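Local coordinates for pentafunctional AROM polypeptide (Schizosaccharomyces pombe, PDB 5SWV), which probably catalyses, over its full length, five consecutive steps of the shikimate pathway, the present fragment carrying the 3-dehydroquinate dehydratase and shikimate dehydrogenase portions, at residues V41-L46 / I76-R81; L17-I22 / P223-K228; S147-H152 / N180-E185. All blocks are in the same frame, centred on the assembly; numbering follows the deposited sequence.

Contact 1: residues V41-L46 / I76-R81; sequences VRVDYL and IIFTIR
Val41 and Arg42 pair with Phe78 and Thr79 as neighbouring parallel strands, and three backbone hydrogen bonds join them: Val41 N to Ile77 O (2.8 Å), Thr79 N to Val41 O (3.1 Å) and Val43 N to Thr79 O (2.8 Å). The last of these carries the pairing just past the end of strand 38-42, where the chain turns away. Val41 and Phe78 point to one face of the sheet, against helix 58-69. There the Phe78 ring, its CG anti to the backbone N (chi1 -176°), lies under one methyl of Val43: CG2 sits over the ring centre, 3.6 Å from the Phe78 centroid, a CH-pi contact over the face. CB and the other methyl, CG1, of Val43 rest on Ile80, whose CG1 is 4.0 Å from Val43 CB.

Arg42 and Thr79 point to the opposite face, and here the contact is polar. Arg42, bent at chi2 and chi3, turns its guanidinium back onto Asp44 and grips it side-on. NE meets OD1 and NH2 meets OD2, each through the syn lone pair, so the two flat groups are held edge to edge; the Arg42 NE to Asp44 OD1 arm, at 2.8 Å, is nearly straight. Arg81 CB covers one face of that guanidinium, 3.4 Å from Arg42 NH2, and Arg81 N adds a weak bond to Asp44 OD1. The tip of Arg81 is taken up by Asp113 and Glu115 on the next strand, while Thr79 OG1 bonds Glu40. Strand 38-42, helix 58-69 and strand 76-79 form one beta-alpha-beta unit of the TIM barrel of a type I dehydroquinase, and this charged cluster gathers at the C-terminal ends of its strands, the end where TIM barrels carry their active sites.

Contact 2: residues L17-I22 / P223-K228; sequences LNYPRI and PLLPSK
Asn18 has its CG between the backbone N and the carbonyl carbon (chi1 63°), and from there the amide meets Ser227; Tyr19 leans toward Leu225 and Pro226 with CG anti to its own carbonyl carbon (chi1 -73°). The two segments are the loops that follow strands 13-17 and 218-220, the first and the last strand of the TIM barrel. These strands are neighbours in the sheet although some 200 residues separate them in the chain, so the contact brings together the two loops that leave the closing pair of strands.

Leu225 is the apolar centre of the meeting. Its CD2 lies against two side chains of the first loop, 3.9 Å from Leu17 CD1 and 3.3 Å from Tyr19 CE2, and the Leu225 side chain crosses both at about a right angle. Pro226 comes over one face of the Tyr19 ring, set toward the rim, with CD 4.1 Å from Tyr19 CD1. Tyr19 also touches Asp24 and Ala25 of the short helix 22-25, so the ring meets that helix as well as the second loop. Its hydroxyl reaches as far as the backbone of Leu224, the Tyr19 OH to Leu224 O distance being 3.3 Å.

Asn18 slides past Pro226 in the opposite direction, and the two ends of its amide do different work. The oxygen packs on carbon: Asn18 OD1 lies 3.6 Å from Pro226 CD, with CB and CD1 of Leu225 a little farther off. The nitrogen makes the one clear hydrogen bond between the loops, from Asn18 ND2 to Ser227 O at 3.0 Å. It is fairly straight at the hydrogen, and Ser227 O lies close to the Asn18 amide plane, but ND2 itself stands above the plane of the Ser227 carbonyl, 55° out of it.

Contact 3: residues S147-H152 / N180-E185; sequences SWARPH and NLELEE
An ST motif shapes the loop that leads into helix 152-162 of the TIM barrel, and this loop packs Trp148 and Ala149 against Glu182 and Leu183 of the next barrel helix, 177-193. In the motif, Ser147 OG accepts a hydrogen bond from Arg150 N at 2.9 Å, which closes the backbone into a turn.

Trp148 carries most of the contact. Its indole lies alongside Leu183, both side chains pointing the same way. Leu183 CB sits over the five-membered ring, 3.9 Å from its centroid in a CH-pi contact; CG, anti to the backbone N (chi1 -179°), continues alongside the indole, and CD1 rides above the same plane near the rim, 3.7 Å from Trp148 NE1. The indole N-H is spoken for by Asn202 on strand 198-203, a bond that ties the ring to the barrel wall, while Leu183 packs it against the helix. Trp154 stacks on Trp148, and Phe186, one helical turn beyond Glu182, also meets the ring.

Closer to the surface, Glu182 extends beyond CG across the turn. Its aliphatic part brushes Trp148 CB, and Ala149 CB packs on the carboxylate carbon, 3.8 Å from Glu182 CD. No direct hydrogen bond joins the two segments; a water makes the polar link, accepting from Trp148 N at 3.0 Å and donating to Glu182 OE2 at 2.8 Å.

All three contacts belong to the dehydroquinase TIM barrel. Contacts 1 and 2 adjoin, their centres about 11 Å apart: strand 13-17 runs between strands 38-42 and 218-220, Leu17 O probably accepts a hydrogen bond from Arg42 N, and Leu46 packs on Ile22. In the chain, contact 2 spans nearly the whole barrel and encloses the other two, contact 1 first and contact 3 after it. Contact 3 lies about 28 Å from the centre of contact 1 and 32 Å from that of contact 2, among helices 152-162 and 177-193. Contact 2 thus lies where the barrel closes between its first and last strands, with contact 1 beside it, and contact 3 involves its outer layer of helices.

Contact 1: residues V41-L46 / I76-R81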
loop_
_atom_site.group_PDB
_atom_site.type_symbol
_atom_site.label_atom_id
_atom_site.label_comp_id
_atom_site.label_asym_id
_atom_site.label_seq_id
_atom_site.Cartn_x
_atom_site.Cartn_y
_atom_site.Cartn_z
ATOM N N VAL A 41 -4.215 4.355 14.952
ATOM C CA VAL A 41 -3.602 3.964 16.193
ATOM C C VAL A 41 -4.574 4.410 17.254
ATOM O O VAL A 41 -4.810 5.605 17.428
ATOM C CB VAL A 41 -2.252 4.648 16.433
ATOM C CG1 VAL A 41 -1.684 4.205 17.782
ATOM C CG2 VAL A 41 -1.285 4.339 15.295
ATOM N N ARG A 42 -5.163 3.435 17.928
ATOM C CA ARG A 42 -6.041 3.689 19.038
ATOM C C ARG A 42 -5.152 3.941 20.241
ATOM O O ARG A 42 -4.685 3.000 20.920
ATOM C CB ARG A 42 -7.005 2.515 19.260
ATOM C CG ARG A 42 -8.149 2.489 18.258
ATOM C CD ARG A 42 -9.174 3.597 18.493
ATOM N NE ARG A 42 -9.807 3.513 19.822
ATOM C CZ ARG A 42 -10.923 2.829 20.118
ATOM N NH1 ARG A 42 -11.607 2.131 19.207
ATOM N NH2 ARG A 42 -11.370 2.834 21.362
ATOM N N VAL A 43 -4.928 5.228 20.488
ATOM C CA VAL A 43 -3.981 5.692 21.488
ATOM C C VAL A 43 -4.503 5.341 22.881
ATOM O O VAL A 43 -3.721 5.023 23.791
ATOM C CB VAL A 43 -3.738 7.209 21.347
ATOM C CG1 VAL A 43 -2.828 7.725 22.453
ATOM C CG2 VAL A 43 -3.145 7.531 19.979
ATOM N N ASP A 44 -5.827 5.367 23.035
ATOM C CA ASP A 44 -6.460 4.926 24.284
ATOM C C ASP A 44 -6.127 3.476 24.699
ATOM O O ASP A 44 -6.151 3.166 25.894
ATOM C CB ASP A 44 -7.982 5.186 24.272
ATOM C CG ASP A 44 -8.710 4.475 23.136
ATOM O OD1 ASP A 44 -8.401 4.768 21.946
ATOM O OD2 ASP A 44 -9.611 3.644 23.440
ATOM N N TYR A 45 -5.774 2.626 23.731
ATOM C CA TYR A 45 -5.365 1.241 24.014
ATOM C C TYR A 45 -3.880 1.054 24.323
ATOM O O TYR A 45 -3.521 0.043 24.908
ATOM C CB TYR A 45 -5.759 0.296 22.871
ATOM C CG TYR A 45 -7.175 -0.207 22.966
ATOM C CD1 TYR A 45 -8.234 0.625 22.643
ATOM C CD2 TYR A 45 -7.463 -1.516 23.374
ATOM C CE1 TYR A 45 -9.543 0.184 22.712
ATOM C CE2 TYR A 45 -8.774 -1.967 23.461
ATOM C CZ TYR A 45 -9.814 -1.106 23.125
ATOM O OH TYR A 45 -11.138 -1.488 23.179
ATOM N N LEU A 46 -3.020 1.998 23.943
ATOM C CA LEU A 46 -1.582 1.875 24.233
ATOM C C LEU A 46 -1.315 1.882 25.747
ATOM O O LEU A 46 -1.973 2.607 26.486
ATOM C CB LEU A 46 -0.789 3.023 23.607
ATOM C CG LEU A 46 -0.822 3.264 22.104
ATOM C CD1 LEU A 46 -0.046 4.524 21.761
ATOM C CD2 LEU A 46 -0.257 2.076 21.352
ATOM N N ILE A 76 -1.557 7.559 8.767
ATOM C CA ILE A 76 -1.911 7.220 10.136
ATOM C C ILE A 76 -3.002 8.133 10.656
ATOM O O ILE A 76 -3.008 9.339 10.394
ATOM C CB ILE A 76 -0.663 7.240 11.038
ATOM C CG1 ILE A 76 0.227 6.052 10.664
ATOM C CG2 ILE A 76 -1.025 7.159 12.518
ATOM C CD1 ILE A 76 1.644 6.155 11.175
ATOM N N ILE A 77 -3.934 7.522 11.377
ATOM C CA ILE A 77 -4.985 8.228 12.052
ATOM C C ILE A 77 -4.665 8.074 13.524
ATOM O O ILE A 77 -4.410 6.969 13.994
ATOM C CB ILE A 77 -6.350 7.623 11.701
ATOM C CG1 ILE A 77 -6.621 7.746 10.199
ATOM C CG2 ILE A 77 -7.453 8.306 12.475
ATOM C CD1 ILE A 77 -7.566 6.697 9.666
ATOM N N PHE A 78 -4.662 9.190 14.237
ATOM C CA PHE A 78 -4.290 9.247 15.648
ATOM C C PHE A 78 -5.574 9.460 16.442
ATOM O O PHE A 78 -6.154 10.550 16.422
ATOM C CB PHE A 78 -3.306 10.403 15.837
ATOM C CG PHE A 78 -2.750 10.543 17.228
ATOM C CD1 PHE A 78 -3.420 11.287 18.188
ATOM C CD2 PHE A 78 -1.517 9.995 17.553
ATOM C CE1 PHE A 78 -2.884 11.439 19.469
ATOM C CE2 PHE A 78 -0.970 10.151 18.813
ATOM C CZ PHE A 78 -1.650 10.870 19.782
ATOM N N THR A 79 -6.025 8.416 17.127
ATOM C CA THR A 79 -7.345 8.430 17.735
ATOM C C THR A 79 -7.286 8.172 19.211
ATOM O O THR A 79 -6.898 7.091 19.648
ATOM C CB THR A 79 -8.274 7.418 17.059
ATOM O OG1 THR A 79 -8.462 7.817 15.710
ATOM C CG2 THR A 79 -9.652 7.401 17.700
ATOM N N ILE A 80 -7.665 9.195 19.967
ATOM C CA ILE A 80 -7.945 9.068 21.388
ATOM C C ILE A 80 -9.445 9.011 21.554
ATOM O O ILE A 80 -10.127 10.028 21.402
ATOM C CB ILE A 80 -7.451 10.273 22.195
ATOM C CG1 ILE A 80 -5.944 10.426 22.084
ATOM C CG2 ILE A 80 -7.860 10.119 23.663
ATOM C CD1 ILE A 80 -5.462 11.733 22.692
ATOM N N ARG A 81 -9.928 7.814 21.871
ATOM C CA ARG A 81 -11.346 7.506 22.052
ATOM C C ARG A 81 -11.604 7.358 23.544
ATOM O O ARG A 81 -10.929 6.582 24.227
ATOM C CB ARG A 81 -11.666 6.203 21.337
ATOM C CG ARG A 81 -13.122 5.772 21.393
ATOM C CD ARG A 81 -14.050 6.651 20.577
ATOM N NE ARG A 81 -13.668 6.712 19.166
ATOM C CZ ARG A 81 -13.301 7.806 18.490
ATOM N NH1 ARG A 81 -13.277 9.011 19.054
ATOM N NH2 ARG A 81 -12.981 7.691 17.202
#

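Contact 2: residues L17-I22 / P223-K228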
loop_
_atom_site.group_PDB
_atom_site.type_symbol
_atom_site.label_atom_id
_atom_site.label_comp_id
_atom_site.label_asym_id
_atom_site.label_seq_id
_atom_site.Cartn_x
_atom_site.Cartn_y
_atom_site.Cartn_z
ATOM N N LEU A 17 -5.960 -0.279 14.805
ATOM C CA LEU A 17 -4.825 -0.920 15.475
ATOM C C LEU A 17 -4.872 -0.648 16.973
ATOM O O LEU A 17 -4.704 0.485 17.416
ATOM C CB LEU A 17 -3.510 -0.430 14.893
ATOM C CG LEU A 17 -2.299 -1.300 15.176
ATOM C CD1 LEU A 17 -2.453 -2.667 14.524
ATOM C CD2 LEU A 17 -1.064 -0.597 14.648
ATOM N N ASN A 18 -5.107 -1.702 17.747
ATOM C CA ASN A 18 -5.412 -1.573 19.157
ATOM C C ASN A 18 -4.635 -2.556 20.015
ATOM O O ASN A 18 -5.138 -3.056 21.028
ATOM C CB ASN A 18 -6.919 -1.717 19.355
ATOM C CG ASN A 18 -7.452 -3.077 18.940
ATOM O OD1 ASN A 18 -6.812 -3.819 18.193
ATOM N ND2 ASN A 18 -8.642 -3.408 19.430
ATOM N N TYR A 19 -3.396 -2.820 19.614
ATOM C CA TYR A 19 -2.452 -3.497 20.485
ATOM C C TYR A 19 -2.085 -2.549 21.618
ATOM O O TYR A 19 -2.163 -1.338 21.447
ATOM C CB TYR A 19 -1.177 -3.833 19.734
ATOM C CG TYR A 19 -1.268 -4.965 18.743
ATOM C CD1 TYR A 19 -1.190 -6.289 19.171
ATOM C CD2 TYR A 19 -1.363 -4.722 17.370
ATOM C CE1 TYR A 19 -1.219 -7.335 18.265
ATOM C CE2 TYR A 19 -1.401 -5.768 16.458
ATOM C CZ TYR A 19 -1.325 -7.070 16.916
ATOM O OH TYR A 19 -1.364 -8.126 16.044
ATOM N N PRO A 20 -1.651 -3.082 22.763
ATOM C CA PRO A 20 -1.066 -2.233 23.797
ATOM C C PRO A 20 0.293 -1.652 23.452
ATOM O O PRO A 20 0.674 -0.658 24.052
ATOM C CB PRO A 20 -0.901 -3.172 24.992
ATOM C CG PRO A 20 -1.534 -4.454 24.612
ATOM C CD PRO A 20 -1.597 -4.499 23.134
ATOM N N ARG A 21 1.030 -2.291 22.542
ATOM C CA ARG A 21 2.364 -1.831 22.101
ATOM C C ARG A 21 2.559 -2.032 20.595
ATOM O O ARG A 21 2.171 -3.066 20.056
ATOM C CB ARG A 21 3.445 -2.635 22.818
ATOM C CG ARG A 21 3.497 -2.485 24.328
ATOM C CD ARG A 21 4.016 -1.107 24.710
ATOM N NE ARG A 21 5.436 -0.945 24.364
ATOM C CZ ARG A 21 6.468 -1.146 25.186
ATOM N NH1 ARG A 21 6.311 -1.513 26.464
ATOM N NH2 ARG A 21 7.690 -0.967 24.715
ATOM N N ILE A 22 3.178 -1.068 19.919
ATOM C CA ILE A 22 3.443 -1.207 18.485
ATOM C C ILE A 22 4.431 -2.366 18.218
ATOM O O ILE A 22 4.341 -3.029 17.176
ATOM C CB ILE A 22 3.877 0.139 17.822
ATOM C CG1 ILE A 22 2.662 0.927 17.331
ATOM C CG2 ILE A 22 4.745 -0.061 16.574
ATOM C CD1 ILE A 22 1.710 1.338 18.407
ATOM N N PRO A 223 -8.129 -10.861 12.416
ATOM C CA PRO A 223 -8.169 -11.904 13.483
ATOM C C PRO A 223 -7.005 -11.934 14.496
ATOM O O PRO A 223 -7.178 -12.403 15.632
ATOM C CB PRO A 223 -8.201 -13.210 12.680
ATOM C CG PRO A 223 -8.881 -12.842 11.400
ATOM C CD PRO A 223 -8.445 -11.439 11.089
ATOM N N LEU A 224 -5.844 -11.459 14.060
ATOM C CA LEU A 224 -4.647 -11.338 14.883
ATOM C C LEU A 224 -4.640 -10.164 15.875
ATOM O O LEU A 224 -3.841 -10.167 16.816
ATOM C CB LEU A 224 -3.405 -11.254 13.983
ATOM C CG LEU A 224 -3.174 -12.466 13.055
ATOM C CD1 LEU A 224 -1.893 -12.310 12.247
ATOM C CD2 LEU A 224 -3.174 -13.798 13.816
ATOM N N LEU A 225 -5.507 -9.172 15.687
ATOM C CA LEU A 225 -5.609 -8.085 16.648
ATOM C C LEU A 225 -6.312 -8.629 17.876
ATOM O O LEU A 225 -7.076 -9.580 17.761
ATOM C CB LEU A 225 -6.380 -6.910 16.070
ATOM C CG LEU A 225 -5.826 -6.302 14.784
ATOM C CD1 LEU A 225 -6.542 -4.995 14.491
ATOM C CD2 LEU A 225 -4.332 -6.063 14.876
ATOM N N PRO A 226 -6.042 -8.051 19.059
ATOM C CA PRO A 226 -6.562 -8.671 20.272
ATOM C C PRO A 226 -8.082 -8.604 20.427
ATOM O O PRO A 226 -8.650 -9.463 21.095
ATOM C CB PRO A 226 -5.850 -7.914 21.394
ATOM C CG PRO A 226 -5.527 -6.601 20.803
ATOM C CD PRO A 226 -5.218 -6.869 19.363
ATOM N N SER A 227 -8.735 -7.621 19.812
ATOM C CA SER A 227 -10.188 -7.455 19.970
ATOM C C SER A 227 -10.750 -6.536 18.904
ATOM O O SER A 227 -9.990 -5.828 18.238
ATOM C CB SER A 227 -10.527 -6.887 21.364
ATOM O OG SER A 227 -9.773 -5.724 21.672
ATOM N N LYS A 228 -12.075 -6.557 18.746
ATOM C CA LYS A 228 -12.759 -5.578 17.912
ATOM C C LYS A 228 -12.751 -4.258 18.632
ATOM O O LYS A 228 -12.845 -4.211 19.861
ATOM C CB LYS A 228 -14.208 -5.960 17.657
ATOM C CG LYS A 228 -14.376 -7.231 16.850
ATOM C CD LYS A 228 -15.834 -7.634 16.745
ATOM C CE LYS A 228 -15.939 -9.059 16.241
ATOM N NZ LYS A 228 -17.364 -9.402 16.012
#

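Contact 3: residues S147-H152 / N180-E185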
loop_
_atom_site.group_PDB
_atom_site.type_symbol
_atom_site.label_atom_id
_atom_site.label_comp_id
_atom_site.label_asym_id
_atom_site.label_seq_id
_atom_site.Cartn_x
_atom_site.Cartn_y
_atom_site.Cartn_z
ATOM N N SER A 147 -32.380 9.208 16.678
ATOM C CA SER A 147 -32.958 8.817 15.395
ATOM C C SER A 147 -32.209 9.467 14.235
ATOM O O SER A 147 -31.761 10.604 14.360
ATOM C CB SER A 147 -34.446 9.221 15.336
ATOM O OG SER A 147 -34.977 9.197 14.015
ATOM N N TRP A 148 -32.079 8.735 13.124
ATOM C CA TRP A 148 -31.568 9.278 11.853
ATOM C C TRP A 148 -32.682 9.883 10.989
ATOM O O TRP A 148 -32.405 10.733 10.138
ATOM C CB TRP A 148 -30.883 8.198 11.034
ATOM C CG TRP A 148 -29.710 7.578 11.667
ATOM C CD1 TRP A 148 -29.613 6.306 12.133
ATOM C CD2 TRP A 148 -28.437 8.181 11.876
ATOM N NE1 TRP A 148 -28.357 6.076 12.629
ATOM C CE2 TRP A 148 -27.614 7.214 12.487
ATOM C CE3 TRP A 148 -27.910 9.447 11.610
ATOM C CZ2 TRP A 148 -26.296 7.468 12.837
ATOM C CZ3 TRP A 148 -26.589 9.702 11.959
ATOM C CH2 TRP A 148 -25.797 8.712 12.564
ATOM N N ALA A 149 -33.917 9.408 11.176
ATOM C CA ALA A 149 -35.093 9.967 10.500
ATOM C C ALA A 149 -35.494 11.325 11.075
ATOM O O ALA A 149 -35.976 12.162 10.330
ATOM C CB ALA A 149 -36.270 9.005 10.582
ATOM N N ARG A 150 -35.323 11.516 12.389
ATOM C CA ARG A 150 -35.571 12.801 13.076
ATOM C C ARG A 150 -34.298 13.217 13.813
ATOM O O ARG A 150 -34.222 13.066 15.029
ATOM C CB ARG A 150 -36.698 12.663 14.106
ATOM C CG ARG A 150 -38.093 12.428 13.533
ATOM C CD ARG A 150 -39.110 12.040 14.623
ATOM N NE ARG A 150 -38.672 10.922 15.489
ATOM C CZ ARG A 150 -38.570 9.634 15.119
ATOM N NH1 ARG A 150 -38.856 9.233 13.872
ATOM N NH2 ARG A 150 -38.161 8.727 16.003
ATOM N N PRO A 151 -33.301 13.756 13.092
ATOM C CA PRO A 151 -31.968 13.843 13.656
ATOM C C PRO A 151 -31.632 15.208 14.250
ATOM O O PRO A 151 -30.677 15.839 13.819
ATOM C CB PRO A 151 -31.109 13.547 12.429
ATOM C CG PRO A 151 -31.858 14.206 11.307
ATOM C CD PRO A 151 -33.309 14.241 11.697
ATOM N N HIS A 152 -32.383 15.663 15.248
ATOM C CA HIS A 152 -32.105 16.965 15.879
ATOM C C HIS A 152 -30.709 17.005 16.524
ATOM O O HIS A 152 -29.956 17.965 16.317
ATOM C CB HIS A 152 -33.182 17.337 16.907
ATOM C CG HIS A 152 -32.994 18.701 17.525
ATOM N ND1 HIS A 152 -33.270 18.969 18.855
ATOM C CD2 HIS A 152 -32.545 19.869 16.996
ATOM C CE1 HIS A 152 -33.014 20.241 19.114
ATOM N NE2 HIS A 152 -32.570 20.808 18.004
ATOM N N ASN A 180 -30.601 1.039 10.147
ATOM C CA ASN A 180 -29.640 1.076 9.042
ATOM C C ASN A 180 -30.230 1.724 7.795
ATOM O O ASN A 180 -29.533 2.428 7.067
ATOM C CB ASN A 180 -29.118 -0.335 8.719
ATOM C CG ASN A 180 -28.338 -0.944 9.874
ATOM O OD1 ASN A 180 -27.577 -0.256 10.537
ATOM N ND2 ASN A 180 -28.537 -2.232 10.131
ATOM N N LEU A 181 -31.520 1.487 7.573
ATOM C CA LEU A 181 -32.241 2.092 6.456
ATOM C C LEU A 181 -32.494 3.586 6.658
ATOM O O LEU A 181 -32.315 4.369 5.730
ATOM C CB LEU A 181 -33.560 1.355 6.211
ATOM C CG LEU A 181 -33.430 -0.138 5.876
ATOM C CD1 LEU A 181 -34.790 -0.689 5.504
ATOM C CD2 LEU A 181 -32.454 -0.410 4.742
ATOM N N GLU A 182 -32.907 3.986 7.854
ATOM C CA GLU A 182 -33.059 5.408 8.145
ATOM C C GLU A 182 -31.717 6.137 7.966
ATOM O O GLU A 182 -31.671 7.259 7.476
ATOM C CB GLU A 182 -33.650 5.611 9.542
ATOM C CG GLU A 182 -35.131 5.257 9.586
ATOM C CD GLU A 182 -35.758 5.229 10.974
ATOM O OE1 GLU A 182 -36.945 4.874 11.059
ATOM O OE2 GLU A 182 -35.102 5.557 11.981
ATOM N N LEU A 183 -30.637 5.458 8.329
ATOM C CA LEU A 183 -29.302 5.993 8.194
ATOM C C LEU A 183 -28.951 6.280 6.732
ATOM O O LEU A 183 -28.376 7.322 6.451
ATOM C CB LEU A 183 -28.287 5.056 8.846
ATOM C CG LEU A 183 -26.826 5.487 8.818
ATOM C CD1 LEU A 183 -26.052 4.895 9.980
ATOM C CD2 LEU A 183 -26.158 5.120 7.504
ATOM N N GLU A 184 -29.296 5.383 5.807
ATOM C CA GLU A 184 -29.070 5.639 4.374
ATOM C C GLU A 184 -29.889 6.813 3.827
ATOM O O GLU A 184 -29.377 7.595 3.032
ATOM C CB GLU A 184 -29.337 4.394 3.517
ATOM C CG GLU A 184 -28.423 3.191 3.765
ATOM C CD GLU A 184 -26.935 3.510 3.775
ATOM O OE1 GLU A 184 -26.456 4.204 2.846
ATOM O OE2 GLU A 184 -26.250 3.047 4.728
ATOM N N GLU A 185 -31.147 6.932 4.242
ATOM C CA GLU A 185 -31.947 8.139 3.959
ATOM C C GLU A 185 -31.211 9.387 4.409
ATOM O O GLU A 185 -31.062 10.338 3.638
ATOM C CB GLU A 185 -33.302 8.090 4.661
ATOM C CG GLU A 185 -34.365 7.388 3.846
ATOM C CD GLU A 185 -35.410 6.650 4.691
ATOM O OE1 GLU A 185 -35.642 6.996 5.886
ATOM O OE2 GLU A 185 -36.017 5.704 4.135
HETATM O O HOH W 1 -32.613 5.779 13.250
#